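Local coordinates for glucose dehydrogenase (Serratia sp. FS14, PDB 7CDY), which belongs to the glucose/sorbosone dehydrogenase family of beta-propeller proteins and carries a bound calcium ion, at residues 138-143 / 191-196; 206-211 / 268-273; 216-221 / 256-261; 283-288 / 296-301. All coordinates share one frame; numbering follows the deposited sequence.

Contact 1. Residues 138-143 / 191-196; sequences FIALGE and RNPQGL
Ala140 and Phe138 pack on Pro193 and Leu196 where two neighbouring blades of the beta-propeller face each other, strand 137-140 coming from one four-stranded sheet and strand 192-198 from the next. The short axes lie 8.2 Å apart, so the strands meet here mainly through side chains. Packing is tight in the middle: Ala140 CB sits 3.6 Å from Pro193 CG. Leu196 CD2 comes to 3.6 Å from Phe138 O. The Phe138 ring leads away to stack edge-to-face with Trp186. The other end is looser but equally buried, with no solvent side. There Glu143 OE2 stays 4.9 Å from Arg191 NE, and the two charged groups look elsewhere: the carboxylate to His124 and Trp229, the guanidinium to the carbonyl of His210. The polar link at this end is made by the backbone: Glu143 N donates to Arg191 O at 3.1 Å, and Gly142 CA adds a C-H contact to that same oxygen at 3.2 Å.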
loop_
_atom_site.group_PDB
_atom_site.type_symbol
_atom_site.label_atom_id
_atom_site.label_comp_id
_atom_site.label_asym_id
_atom_site.label_seq_id
_atom_site.Cartn_x
_atom_site.Cartn_y
_atom_site.Cartn_z
ATOM N N PHE A 138 -0.647 0.227 -10.733
ATOM C CA PHE A 138 -0.841 -1.000 -9.970
ATOM C C PHE A 138 -1.654 -0.733 -8.707
ATOM O O PHE A 138 -1.428 0.256 -8.001
ATOM C CB PHE A 138 0.501 -1.634 -9.609
ATOM C CG PHE A 138 1.153 -2.357 -10.751
ATOM C CD1 PHE A 138 1.774 -1.657 -11.770
ATOM C CD2 PHE A 138 1.150 -3.745 -10.798
ATOM C CE1 PHE A 138 2.368 -2.334 -12.830
ATOM C CE2 PHE A 138 1.755 -4.420 -11.842
ATOM C CZ PHE A 138 2.354 -3.713 -12.853
ATOM N N ILE A 139 -2.614 -1.614 -8.439
ATOM C CA ILE A 139 -3.538 -1.477 -7.319
ATOM C C ILE A 139 -3.530 -2.792 -6.548
ATOM O O ILE A 139 -3.853 -3.845 -7.109
ATOM C CB ILE A 139 -4.964 -1.178 -7.813
ATOM C CG1 ILE A 139 -4.992 0.058 -8.722
ATOM C CG2 ILE A 139 -5.906 -1.035 -6.644
ATOM C CD1 ILE A 139 -6.278 0.180 -9.519
ATOM N N ALA A 140 -3.202 -2.735 -5.257
ATOM C CA ALA A 140 -3.130 -3.928 -4.414
ATOM C C ALA A 140 -4.430 -4.063 -3.630
ATOM O O ALA A 140 -4.814 -3.146 -2.897
ATOM C CB ALA A 140 -1.929 -3.831 -3.471
ATOM N N LEU A 141 -5.098 -5.205 -3.765
ATOM C CA LEU A 141 -6.404 -5.433 -3.158
ATOM C C LEU A 141 -6.374 -6.605 -2.188
ATOM O O LEU A 141 -5.904 -7.695 -2.534
ATOM C CB LEU A 141 -7.452 -5.709 -4.235
ATOM C CG LEU A 141 -7.650 -4.596 -5.263
ATOM C CD1 LEU A 141 -8.549 -5.065 -6.393
ATOM C CD2 LEU A 141 -8.248 -3.364 -4.595
ATOM N N GLY A 142 -6.900 -6.385 -0.975
ATOM C CA GLY A 142 -7.110 -7.477 -0.050
ATOM C C GLY A 142 -8.314 -8.317 -0.443
ATOM O O GLY A 142 -9.080 -7.997 -1.350
ATOM N N GLU A 143 -8.473 -9.436 0.262
ATOM C CA GLU A 143 -9.609 -10.357 -0.037
ATOM C C GLU A 143 -10.825 -10.107 0.876
ATOM O O GLU A 143 -11.656 -10.977 0.929
ATOM C CB GLU A 143 -9.213 -11.847 -0.089
ATOM C CG GLU A 143 -8.193 -12.336 0.931
ATOM C CD GLU A 143 -8.531 -12.224 2.413
ATOM O OE1 GLU A 143 -8.916 -11.153 2.832
ATOM O OE2 GLU A 143 -8.321 -13.194 3.122
ATOM N N ARG A 191 -3.303 -11.915 0.327
ATOM C CA ARG A 191 -4.160 -11.795 1.505
ATOM C C ARG A 191 -4.578 -10.349 1.788
ATOM O O ARG A 191 -5.707 -9.960 1.471
ATOM C CB ARG A 191 -3.516 -12.444 2.732
ATOM C CG ARG A 191 -4.433 -12.488 3.935
ATOM C CD ARG A 191 -3.757 -13.211 5.098
ATOM N NE ARG A 191 -4.565 -13.140 6.311
ATOM C CZ ARG A 191 -4.592 -12.086 7.115
ATOM N NH1 ARG A 191 -3.813 -11.045 6.861
ATOM N NH2 ARG A 191 -5.374 -12.089 8.182
ATOM N N ASN A 192 -3.712 -9.545 2.410
ATOM C CA ASN A 192 -3.999 -8.131 2.635
ATOM C C ASN A 192 -2.738 -7.318 2.411
ATOM O O ASN A 192 -1.936 -7.117 3.333
ATOM C CB ASN A 192 -4.566 -7.849 4.023
ATOM C CG ASN A 192 -5.106 -6.450 4.113
ATOM O OD1 ASN A 192 -5.588 -5.914 3.116
ATOM N ND2 ASN A 192 -5.024 -5.843 5.290
ATOM N N PRO A 193 -2.531 -6.834 1.185
ATOM C CA PRO A 193 -1.278 -6.136 0.846
ATOM C C PRO A 193 -1.310 -4.685 1.295
ATOM O O PRO A 193 -2.152 -3.902 0.843
ATOM C CB PRO A 193 -1.213 -6.241 -0.683
ATOM C CG PRO A 193 -2.652 -6.425 -1.118
ATOM C CD PRO A 193 -3.388 -7.092 0.012
ATOM N N GLN A 194 -0.359 -4.317 2.157
ATOM C CA GLN A 194 -0.201 -2.931 2.574
ATOM C C GLN A 194 1.179 -2.386 2.208
ATOM O O GLN A 194 1.619 -1.374 2.768
ATOM C CB GLN A 194 -0.570 -2.731 4.047
ATOM C CG GLN A 194 -2.081 -2.930 4.291
ATOM C CD GLN A 194 -2.528 -2.627 5.710
ATOM O OE1 GLN A 194 -1.742 -2.690 6.650
ATOM N NE2 GLN A 194 -3.806 -2.289 5.863
ATOM N N GLY A 195 1.841 -2.997 1.223
ATOM C CA GLY A 195 3.060 -2.445 0.669
ATOM C C GLY A 195 3.106 -2.679 -0.826
ATOM O O GLY A 195 2.800 -3.789 -1.280
ATOM N N LEU A 196 3.494 -1.660 -1.588
ATOM C CA LEU A 196 3.586 -1.793 -3.042
ATOM C C LEU A 196 4.536 -0.722 -3.550
ATOM O O LEU A 196 4.286 0.470 -3.341
ATOM C CB LEU A 196 2.199 -1.610 -3.660
ATOM C CG LEU A 196 2.045 -2.003 -5.127
ATOM C CD1 LEU A 196 2.145 -3.513 -5.297
ATOM C CD2 LEU A 196 0.707 -1.489 -5.670
#

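Contact 2. Residues 206-211 / 268-273; sequences WEHEHG and SGMAFY
Phe272 turns an edge onto one face of the Trp206 indole, a T-shaped pair with planes at 81° and the six-membered ring centroids 5.2 Å apart. The touching atom is Phe272 CZ, which sits 3.6 Å from Trp206 CD2 and is displaced toward the rim of the indole. The second flat group, His208, is met at its edge: NE2 donates to Gly269 O at 2.8 Å in an almost straight bond (178°). The acceptor lies in the imidazole plane, while the nitrogen stands well above the plane of the carbonyl. His208 CG sits between its backbone N and carbonyl carbon (chi1 71°), from where the ring reaches across to strand 267-273. Between the two aromatic groups runs Met270, sliding past His208 in the opposite direction. In the conformer described here, one of two modelled, its SD lies obliquely 4.7 Å from the imidazole centroid, and its CE meets Trp206 CB at 3.9 Å. Leu218 and Leu285 also pack on Met270. The strand axes are 8.1 Å apart and nearly antiparallel, with bulky side chains filling the interval, as befits the face-to-face packing of adjacent beta-propeller blades.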
loop_
_atom_site.group_PDB
_atom_site.type_symbol
_atom_site.label_atom_id
_atom_site.label_comp_id
_atom_site.label_asym_id
_atom_site.label_seq_id
_atom_site.Cartn_x
_atom_site.Cartn_y
_atom_site.Cartn_z
ATOM N N TRP A 206 7.401 -4.563 -6.508
ATOM C CA TRP A 206 7.444 -5.446 -5.349
ATOM C C TRP A 206 6.243 -5.151 -4.457
ATOM O O TRP A 206 5.673 -4.049 -4.482
ATOM C CB TRP A 206 8.731 -5.259 -4.539
ATOM C CG TRP A 206 10.017 -5.701 -5.213
ATOM C CD1 TRP A 206 10.287 -5.764 -6.558
ATOM C CD2 TRP A 206 11.224 -6.094 -4.545
ATOM N NE1 TRP A 206 11.587 -6.200 -6.753
ATOM C CE2 TRP A 206 12.177 -6.407 -5.532
ATOM C CE3 TRP A 206 11.580 -6.222 -3.200
ATOM C CZ2 TRP A 206 13.475 -6.837 -5.213
ATOM C CZ3 TRP A 206 12.869 -6.650 -2.883
ATOM C CH2 TRP A 206 13.797 -6.948 -3.888
ATOM N N GLU A 207 5.874 -6.143 -3.646
ATOM C CA GLU A 207 4.655 -6.089 -2.851
ATOM C C GLU A 207 4.928 -6.734 -1.504
ATOM O O GLU A 207 5.773 -7.627 -1.397
ATOM C CB GLU A 207 3.516 -6.823 -3.589
ATOM C CG GLU A 207 2.204 -6.973 -2.833
ATOM C CD GLU A 207 2.057 -8.300 -2.108
ATOM O OE1 GLU A 207 3.054 -9.039 -1.948
ATOM O OE2 GLU A 207 0.922 -8.582 -1.665
ATOM N N HIS A 208 4.205 -6.300 -0.473
ATOM C CA HIS A 208 4.206 -7.058 0.774
ATOM C C HIS A 208 2.793 -7.144 1.336
ATOM O O HIS A 208 1.906 -6.368 0.966
ATOM C CB HIS A 208 5.295 -6.618 1.778
ATOM C CG HIS A 208 5.074 -5.280 2.413
ATOM N ND1 HIS A 208 3.932 -4.957 3.113
ATOM C CD2 HIS A 208 5.901 -4.212 2.526
ATOM C CE1 HIS A 208 4.053 -3.733 3.602
ATOM N NE2 HIS A 208 5.240 -3.261 3.266
ATOM N N GLU A 209 2.582 -8.115 2.225
ATOM C CA GLU A 209 1.235 -8.356 2.725
ATOM C C GLU A 209 1.295 -8.983 4.107
ATOM O O GLU A 209 2.254 -9.672 4.460
ATOM C CB GLU A 209 0.421 -9.253 1.778
ATOM C CG GLU A 209 1.091 -10.580 1.446
ATOM C CD GLU A 209 0.311 -11.339 0.394
ATOM O OE1 GLU A 209 -0.435 -12.273 0.742
ATOM O OE2 GLU A 209 0.403 -10.972 -0.799
ATOM N N HIS A 210 0.220 -8.772 4.855
ATOM C CA HIS A 210 0.037 -9.388 6.160
ATOM C C HIS A 210 -0.312 -10.856 6.004
ATOM O O HIS A 210 -1.161 -11.225 5.176
ATOM C CB HIS A 210 -1.142 -8.732 6.880
ATOM C CG HIS A 210 -0.905 -7.308 7.261
ATOM N ND1 HIS A 210 -0.336 -6.952 8.463
ATOM C CD2 HIS A 210 -1.167 -6.151 6.607
ATOM C CE1 HIS A 210 -0.246 -5.632 8.529
ATOM N NE2 HIS A 210 -0.740 -5.123 7.413
ATOM N N GLY A 211 0.329 -11.694 6.814
ATOM C CA GLY A 211 -0.197 -13.005 7.091
ATOM C C GLY A 211 -1.240 -12.923 8.169
ATOM O O GLY A 211 -1.543 -11.848 8.698
ATOM N N SER A 268 3.644 -2.697 6.897
ATOM C CA SER A 268 2.828 -1.607 6.377
ATOM C C SER A 268 3.739 -0.526 5.831
ATOM O O SER A 268 4.609 -0.024 6.550
ATOM C CB SER A 268 1.958 -1.033 7.495
ATOM O OG SER A 268 1.014 -0.115 6.982
ATOM N N GLY A 269 3.534 -0.159 4.567
ATOM C CA GLY A 269 4.396 0.841 3.961
ATOM C C GLY A 269 5.682 0.234 3.439
ATOM O O GLY A 269 6.209 -0.728 4.013
ATOM N N MET A 270 6.193 0.753 2.327
ATOM C CA MET A 270 7.458 0.250 1.815
ATOM C C MET A 270 8.064 1.272 0.870
ATOM O O MET A 270 7.357 1.885 0.068
ATOM C CB MET A 270 7.336 -1.134 1.142
ATOM C CG MET A 270 6.808 -1.122 -0.282
ATOM S SD MET A 270 6.592 -2.760 -1.044
ATOM C CE MET A 270 8.272 -3.361 -1.162
ATOM N N ALA A 271 9.376 1.440 0.978
ATOM C CA ALA A 271 10.122 2.381 0.151
ATOM C C ALA A 271 11.538 1.871 -0.062
ATOM O O ALA A 271 12.204 1.471 0.897
ATOM C CB ALA A 271 10.182 3.767 0.801
ATOM N N PHE A 272 12.003 1.906 -1.309
ATOM C CA PHE A 272 13.398 1.648 -1.641
ATOM C C PHE A 272 14.198 2.938 -1.498
ATOM O O PHE A 272 13.752 4.006 -1.929
ATOM C CB PHE A 272 13.511 1.179 -3.090
ATOM C CG PHE A 272 12.842 -0.141 -3.372
ATOM C CD1 PHE A 272 13.530 -1.340 -3.209
ATOM C CD2 PHE A 272 11.530 -0.187 -3.844
ATOM C CE1 PHE A 272 12.917 -2.551 -3.496
ATOM C CE2 PHE A 272 10.916 -1.391 -4.117
ATOM C CZ PHE A 272 11.606 -2.571 -3.951
ATOM N N TYR A 273 15.383 2.850 -0.893
ATOM C CA TYR A 273 16.215 4.035 -0.693
ATOM C C TYR A 273 17.220 4.147 -1.838
ATOM O O TYR A 273 18.134 3.328 -1.955
ATOM C CB TYR A 273 16.906 4.045 0.671
ATOM C CG TYR A 273 17.567 5.380 0.933
ATOM C CD1 TYR A 273 16.856 6.424 1.517
ATOM C CD2 TYR A 273 18.887 5.615 0.545
ATOM C CE1 TYR A 273 17.447 7.663 1.736
ATOM C CE2 TYR A 273 19.489 6.856 0.762
ATOM C CZ TYR A 273 18.762 7.871 1.353
ATOM O OH TYR A 273 19.352 9.099 1.574
#

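Contact 3. Residues 216-221 / 256-261; sequences DELNIP and QPLHYW. With CA (calcium ion), chain D.
Glu217 crosses the ring of Pro257 obliquely, CB to CB 3.9 Å, and runs on to the calcium ion. Its chain is extended beyond CG (chi2 -178°), which carries the carboxylate out to grip the metal with both oxygens, OE1 at 2.5 Å and OE2 at 2.4 Å from the calcium. Four waters and the carbonyl oxygen of Tyr227 complete seven ligands. Asn219 steadies this group from the second shell: its ND2 donates to Glu217 OE1 at 3.1 Å on the anti side of the carboxylate, and its OD1 receives a hydrogen bond from water 1, itself a calcium ligand. The same ND2 is also bonded to Glu207. Strands 216-219 and 259-261 are the last two of a propeller blade, antiparallel, with 259-261 at the blade's edge. A classic bulge interrupts the pairing where Leu258 and His259 both face Leu218; Leu218 O takes the N-H of His259 and, weakly, that of Leu258. Leu218 N returns a nearly straight bond to His259 O, 2.8 Å long. On the side of Leu218, away from the metal, Leu218 and Leu258 lie side by side pointing the same way, and Ile220, beyond the end of its strand, reaches the same Leu258, its CD1 3.9 Å from Leu258 CD2. Trp261 presents its ring edge to the partner strand, CE3 lying 3.5 Å from Asp216 O, while its NE1 is bonded to Glu308.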
loop_
_atom_site.group_PDB
_atom_site.type_symbol
_atom_site.label_atom_id
_atom_site.label_comp_id
_atom_site.label_asym_id
_atom_site.label_seq_id
_atom_site.Cartn_x
_atom_site.Cartn_y
_atom_site.Cartn_z
ATOM N N ASP A 216 3.733 -12.930 7.584
ATOM C CA ASP A 216 3.825 -11.775 6.693
ATOM C C ASP A 216 4.835 -12.076 5.590
ATOM O O ASP A 216 5.789 -12.837 5.789
ATOM C CB ASP A 216 4.301 -10.537 7.466
ATOM C CG ASP A 216 3.259 -9.971 8.439
ATOM O OD1 ASP A 216 2.168 -10.550 8.624
ATOM O OD2 ASP A 216 3.567 -8.912 9.037
ATOM N N GLU A 217 4.630 -11.478 4.413
ATOM C CA GLU A 217 5.383 -11.850 3.219
ATOM C C GLU A 217 5.779 -10.637 2.397
ATOM O O GLU A 217 5.023 -9.668 2.275
ATOM C CB GLU A 217 4.544 -12.653 2.216
ATOM C CG GLU A 217 4.021 -13.951 2.706
ATOM C CD GLU A 217 3.242 -14.683 1.629
ATOM O OE1 GLU A 217 2.899 -14.099 0.564
ATOM O OE2 GLU A 217 2.975 -15.860 1.841
ATOM N N LEU A 218 6.941 -10.761 1.755
ATOM C CA LEU A 218 7.390 -9.879 0.684
ATOM C C LEU A 218 7.453 -10.695 -0.604
ATOM O O LEU A 218 8.055 -11.773 -0.618
ATOM C CB LEU A 218 8.784 -9.350 1.029
ATOM C CG LEU A 218 9.532 -8.497 0.005
ATOM C CD1 LEU A 218 8.849 -7.159 -0.171
ATOM C CD2 LEU A 218 10.967 -8.291 0.448
ATOM N N ASN A 219 6.819 -10.199 -1.674
ATOM C CA ASN A 219 6.718 -10.889 -2.959
ATOM C C ASN A 219 7.187 -9.989 -4.098
ATOM O O ASN A 219 7.124 -8.761 -4.009
ATOM C CB ASN A 219 5.260 -11.282 -3.252
ATOM C CG ASN A 219 4.726 -12.325 -2.280
ATOM O OD1 ASN A 219 5.202 -13.456 -2.267
ATOM N ND2 ASN A 219 3.712 -11.971 -1.498
ATOM N N ILE A 220 7.620 -10.608 -5.195
ATOM C CA ILE A 220 7.811 -9.916 -6.474
ATOM C C ILE A 220 6.772 -10.475 -7.442
ATOM O O ILE A 220 7.002 -11.522 -8.062
ATOM C CB ILE A 220 9.238 -10.082 -7.028
ATOM C CG1 ILE A 220 10.291 -9.607 -6.024
ATOM C CG2 ILE A 220 9.392 -9.341 -8.360
ATOM C CD1 ILE A 220 11.735 -9.927 -6.451
ATOM N N PRO A 221 5.610 -9.846 -7.581
ATOM C CA PRO A 221 4.489 -10.510 -8.272
ATOM C C PRO A 221 4.651 -10.522 -9.785
ATOM O O PRO A 221 4.793 -9.474 -10.421
ATOM C CB PRO A 221 3.272 -9.678 -7.863
ATOM C CG PRO A 221 3.861 -8.355 -7.432
ATOM C CD PRO A 221 5.199 -8.632 -6.859
ATOM N N GLN A 256 6.412 -18.860 -4.082
ATOM C CA GLN A 256 6.888 -18.567 -2.743
ATOM C C GLN A 256 7.162 -17.074 -2.581
ATOM O O GLN A 256 7.479 -16.375 -3.549
ATOM C CB GLN A 256 8.173 -19.343 -2.468
ATOM C CG GLN A 256 7.927 -20.791 -2.111
ATOM C CD GLN A 256 7.334 -20.919 -0.736
ATOM O OE1 GLN A 256 7.988 -20.592 0.252
ATOM N NE2 GLN A 256 6.087 -21.390 -0.656
ATOM N N PRO A 257 7.047 -16.559 -1.363
ATOM C CA PRO A 257 7.510 -15.190 -1.115
ATOM C C PRO A 257 9.013 -15.086 -1.299
ATOM O O PRO A 257 9.751 -16.071 -1.210
ATOM C CB PRO A 257 7.098 -14.926 0.340
ATOM C CG PRO A 257 6.908 -16.260 0.941
ATOM C CD PRO A 257 6.492 -17.198 -0.159
ATOM N N LEU A 258 9.459 -13.878 -1.619
ATOM C CA LEU A 258 10.882 -13.581 -1.622
ATOM C C LEU A 258 11.446 -13.674 -0.212
ATOM O O LEU A 258 12.565 -14.162 0.001
ATOM C CB LEU A 258 11.079 -12.178 -2.195
ATOM C CG LEU A 258 12.499 -11.635 -2.156
ATOM C CD1 LEU A 258 13.362 -12.520 -3.029
ATOM C CD2 LEU A 258 12.517 -10.198 -2.637
ATOM N N HIS A 259 10.669 -13.224 0.767
ATOM C CA HIS A 259 11.071 -13.202 2.156
ATOM C C HIS A 259 9.801 -13.287 2.984
ATOM O O HIS A 259 8.750 -12.785 2.574
ATOM C CB HIS A 259 11.803 -11.891 2.448
ATOM C CG HIS A 259 12.669 -11.937 3.659
ATOM N ND1 HIS A 259 13.880 -12.595 3.681
ATOM C CD2 HIS A 259 12.490 -11.423 4.897
ATOM C CE1 HIS A 259 14.414 -12.475 4.883
ATOM N NE2 HIS A 259 13.595 -11.766 5.638
ATOM N N TYR A 260 9.889 -13.930 4.142
ATOM C CA TYR A 260 8.713 -14.084 4.986
ATOM C C TYR A 260 9.101 -13.973 6.451
ATOM O O TYR A 260 10.265 -14.139 6.822
ATOM C CB TYR A 260 7.966 -15.403 4.716
ATOM C CG TYR A 260 8.814 -16.647 4.872
ATOM C CD1 TYR A 260 8.951 -17.281 6.105
ATOM C CD2 TYR A 260 9.493 -17.178 3.785
ATOM C CE1 TYR A 260 9.731 -18.409 6.238
ATOM C CE2 TYR A 260 10.270 -18.309 3.911
ATOM C CZ TYR A 260 10.392 -18.914 5.137
ATOM O OH TYR A 260 11.174 -20.039 5.264
ATOM N N TRP A 261 8.098 -13.707 7.283
ATOM C CA TRP A 261 8.273 -13.553 8.722
ATOM C C TRP A 261 7.314 -14.505 9.418
ATOM O O TRP A 261 6.100 -14.274 9.435
ATOM C CB TRP A 261 7.948 -12.123 9.144
ATOM C CG TRP A 261 8.944 -11.070 8.775
ATOM C CD1 TRP A 261 9.866 -10.490 9.604
ATOM C CD2 TRP A 261 9.087 -10.425 7.501
ATOM N NE1 TRP A 261 10.579 -9.541 8.921
ATOM C CE2 TRP A 261 10.121 -9.476 7.630
ATOM C CE3 TRP A 261 8.440 -10.547 6.265
ATOM C CZ2 TRP A 261 10.526 -8.666 6.570
ATOM C CZ3 TRP A 261 8.854 -9.743 5.210
ATOM C CH2 TRP A 261 9.882 -8.815 5.373
HETATM CA CA CA D . 1.837 -16.141 -0.291
HETATM O O HOH W 1 3.776 -15.837 -1.774
HETATM O O HOH W 2 7.825 -13.526 -4.728
HETATM O O HOH W 3 0.066 -16.882 1.157
HETATM O O HOH W 4 0.241 -14.431 -0.895
HETATM O O HOH W 5 2.570 -18.378 -0.045
#

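Contact 4. Residues 283-288 / 296-301; sequences HSLFIG and IRLTLE
Phe286 and Arg297 lie side by side, pointing the same way, in a CH-pi contact: Arg297 CG stands over the ring face, 3.9 Å from its centroid. CD follows closely, 3.3 Å from Phe286 CZ. The polar contact continues from the same arginine. Its chain bends at chi3 (77°), and NH1 then donates to Ser284 OG at 2.8 Å, with the hydroxyl oxygen tilted 23° from the guanidinium plane; NE makes a salt bridge to Glu309 on the next strand. Main-chain bonds do the regular work of a beta hairpin, here the two central strands of a four-stranded propeller blade. Leu285 and Leu298 exchange a reciprocal pair, as do Ile287 and Ile296, and Leu300 N donates to His283 O. The apolar contacts gather on the face of Leu285, Ile287, Ile296 and Leu298, with Leu300 joining at the end. Ile287 CD1 crosses to Leu298 CD1 at 4.0 Å, and Leu285 CB meets Leu300 CD1 at 4.1 Å; Trp206 of the neighbouring blade packs against both Leu285 and Leu300.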
loop_
_atom_site.group_PDB
_atom_site.type_symbol
_atom_site.label_atom_id
_atom_site.label_comp_id
_atom_site.label_asym_id
_atom_site.label_seq_id
_atom_site.Cartn_x
_atom_site.Cartn_y
_atom_site.Cartn_z
ATOM N N HIS A 283 20.311 0.871 -1.748
ATOM C CA HIS A 283 20.030 -0.539 -2.005
ATOM C C HIS A 283 19.398 -1.245 -0.805
ATOM O O HIS A 283 19.507 -2.462 -0.662
ATOM C CB HIS A 283 21.243 -1.289 -2.571
ATOM C CG HIS A 283 21.701 -0.745 -3.890
ATOM N ND1 HIS A 283 21.009 -0.962 -5.063
ATOM C CD2 HIS A 283 22.752 0.045 -4.211
ATOM C CE1 HIS A 283 21.628 -0.347 -6.054
ATOM N NE2 HIS A 283 22.689 0.270 -5.565
ATOM N N SER A 284 18.725 -0.483 0.050
ATOM C CA SER A 284 17.913 -1.022 1.129
ATOM C C SER A 284 16.437 -0.785 0.832
ATOM O O SER A 284 16.068 0.155 0.119
ATOM C CB SER A 284 18.278 -0.386 2.474
ATOM O OG SER A 284 19.509 -0.895 2.966
ATOM N N LEU A 285 15.601 -1.647 1.411
ATOM C CA LEU A 285 14.149 -1.556 1.336
ATOM C C LEU A 285 13.638 -1.367 2.756
ATOM O O LEU A 285 13.952 -2.167 3.644
ATOM C CB LEU A 285 13.582 -2.842 0.733
ATOM C CG LEU A 285 12.065 -3.004 0.760
ATOM C CD1 LEU A 285 11.419 -1.864 -0.009
ATOM C CD2 LEU A 285 11.657 -4.355 0.181
ATOM N N PHE A 286 12.888 -0.302 2.979
ATOM C CA PHE A 286 12.362 0.013 4.299
ATOM C C PHE A 286 10.874 -0.318 4.365
ATOM O O PHE A 286 10.114 0.002 3.441
ATOM C CB PHE A 286 12.573 1.498 4.593
ATOM C CG PHE A 286 14.002 1.859 4.854
ATOM C CD1 PHE A 286 14.858 2.206 3.814
ATOM C CD2 PHE A 286 14.500 1.835 6.140
ATOM C CE1 PHE A 286 16.182 2.536 4.063
ATOM C CE2 PHE A 286 15.816 2.173 6.403
ATOM C CZ PHE A 286 16.658 2.523 5.354
ATOM N N ILE A 287 10.458 -0.945 5.469
ATOM C CA ILE A 287 9.091 -1.428 5.646
ATOM C C ILE A 287 8.634 -1.093 7.058
ATOM O O ILE A 287 9.363 -1.347 8.019
ATOM C CB ILE A 287 9.024 -2.951 5.415
ATOM C CG1 ILE A 287 9.377 -3.290 3.955
ATOM C CG2 ILE A 287 7.651 -3.503 5.817
ATOM C CD1 ILE A 287 9.613 -4.778 3.716
ATOM N N GLY A 288 7.438 -0.540 7.213
ATOM C CA GLY A 288 6.935 -0.266 8.547
ATOM C C GLY A 288 6.412 -1.522 9.224
ATOM O O GLY A 288 5.957 -2.464 8.575
ATOM N N ILE A 296 11.641 -1.602 9.604
ATOM C CA ILE A 296 12.467 -2.705 9.134
ATOM C C ILE A 296 13.305 -2.214 7.967
ATOM O O ILE A 296 12.786 -1.551 7.059
ATOM C CB ILE A 296 11.580 -3.884 8.703
ATOM C CG1 ILE A 296 10.797 -4.421 9.897
ATOM C CG2 ILE A 296 12.409 -4.966 8.041
ATOM C CD1 ILE A 296 9.640 -5.329 9.505
ATOM N N ARG A 297 14.599 -2.534 7.973
ATOM C CA ARG A 297 15.467 -2.246 6.837
ATOM C C ARG A 297 16.026 -3.551 6.291
ATOM O O ARG A 297 16.740 -4.271 7.001
ATOM C CB ARG A 297 16.617 -1.319 7.231
ATOM C CG ARG A 297 17.500 -0.964 6.042
ATOM C CD ARG A 297 18.567 0.040 6.406
ATOM N NE ARG A 297 19.658 -0.573 7.143
ATOM C CZ ARG A 297 20.805 -0.956 6.592
ATOM N NH1 ARG A 297 21.006 -0.798 5.292
ATOM N NH2 ARG A 297 21.751 -1.504 7.342
ATOM N N LEU A 298 15.711 -3.859 5.034
ATOM C CA LEU A 298 16.240 -5.038 4.358
ATOM C C LEU A 298 17.345 -4.606 3.404
ATOM O O LEU A 298 17.115 -3.763 2.528
ATOM C CB LEU A 298 15.139 -5.755 3.578
ATOM C CG LEU A 298 13.921 -6.201 4.385
ATOM C CD1 LEU A 298 12.933 -6.933 3.500
ATOM C CD2 LEU A 298 14.377 -7.091 5.532
ATOM N N THR A 299 18.535 -5.183 3.558
ATOM C CA THR A 299 19.614 -4.937 2.611
ATOM C C THR A 299 19.432 -5.860 1.414
ATOM O O THR A 299 19.209 -7.060 1.582
ATOM C CB THR A 299 20.955 -5.216 3.292
ATOM O OG1 THR A 299 21.117 -4.334 4.409
ATOM C CG2 THR A 299 22.108 -5.006 2.317
ATOM N N LEU A 300 19.518 -5.301 0.205
ATOM C CA LEU A 300 19.275 -6.057 -1.016
ATOM C C LEU A 300 20.555 -6.215 -1.821
ATOM O O LEU A 300 21.370 -5.294 -1.904
ATOM C CB LEU A 300 18.256 -5.352 -1.910
ATOM C CG LEU A 300 16.936 -4.945 -1.271
ATOM C CD1 LEU A 300 16.066 -4.202 -2.292
ATOM C CD2 LEU A 300 16.222 -6.172 -0.716
ATOM N N GLU A 301 20.709 -7.385 -2.419
ATOM C CA GLU A 301 21.705 -7.629 -3.458
ATOM C C GLU A 301 20.909 -8.117 -4.664
ATOM O O GLU A 301 20.534 -9.291 -4.741
ATOM C CB GLU A 301 22.752 -8.631 -2.985
ATOM C CG GLU A 301 23.697 -8.035 -1.951
ATOM C CD GLU A 301 24.729 -9.017 -1.417
ATOM O OE1 GLU A 301 24.812 -10.153 -1.928
ATOM O OE2 GLU A 301 25.461 -8.642 -0.476
#

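Contacts 1 and 2 lie nearest the centre of the chain and join one blade to the next mainly through side chains; contacts 3 and 4, farther out, pair strands within a blade by backbone bonds. Contacts 1, 2 and 3 share the sheet of strands 192-198 to 259-261, while contacts 2 and 4 share the following one, where Ala271 O lies 2.8 Å from Phe286 N, a probable hydrogen bond. The chemistry shifts accordingly: apolar packing and one backbone bond in contact 1, aromatic rings and sulfur in contact 2. Contact 3, partly buried, has waters and a metal; contact 4 is largely buried, with a partly exposed arginine on one face. Leu218 of contact 3 packs against Leu285 and Leu298 of contact 4.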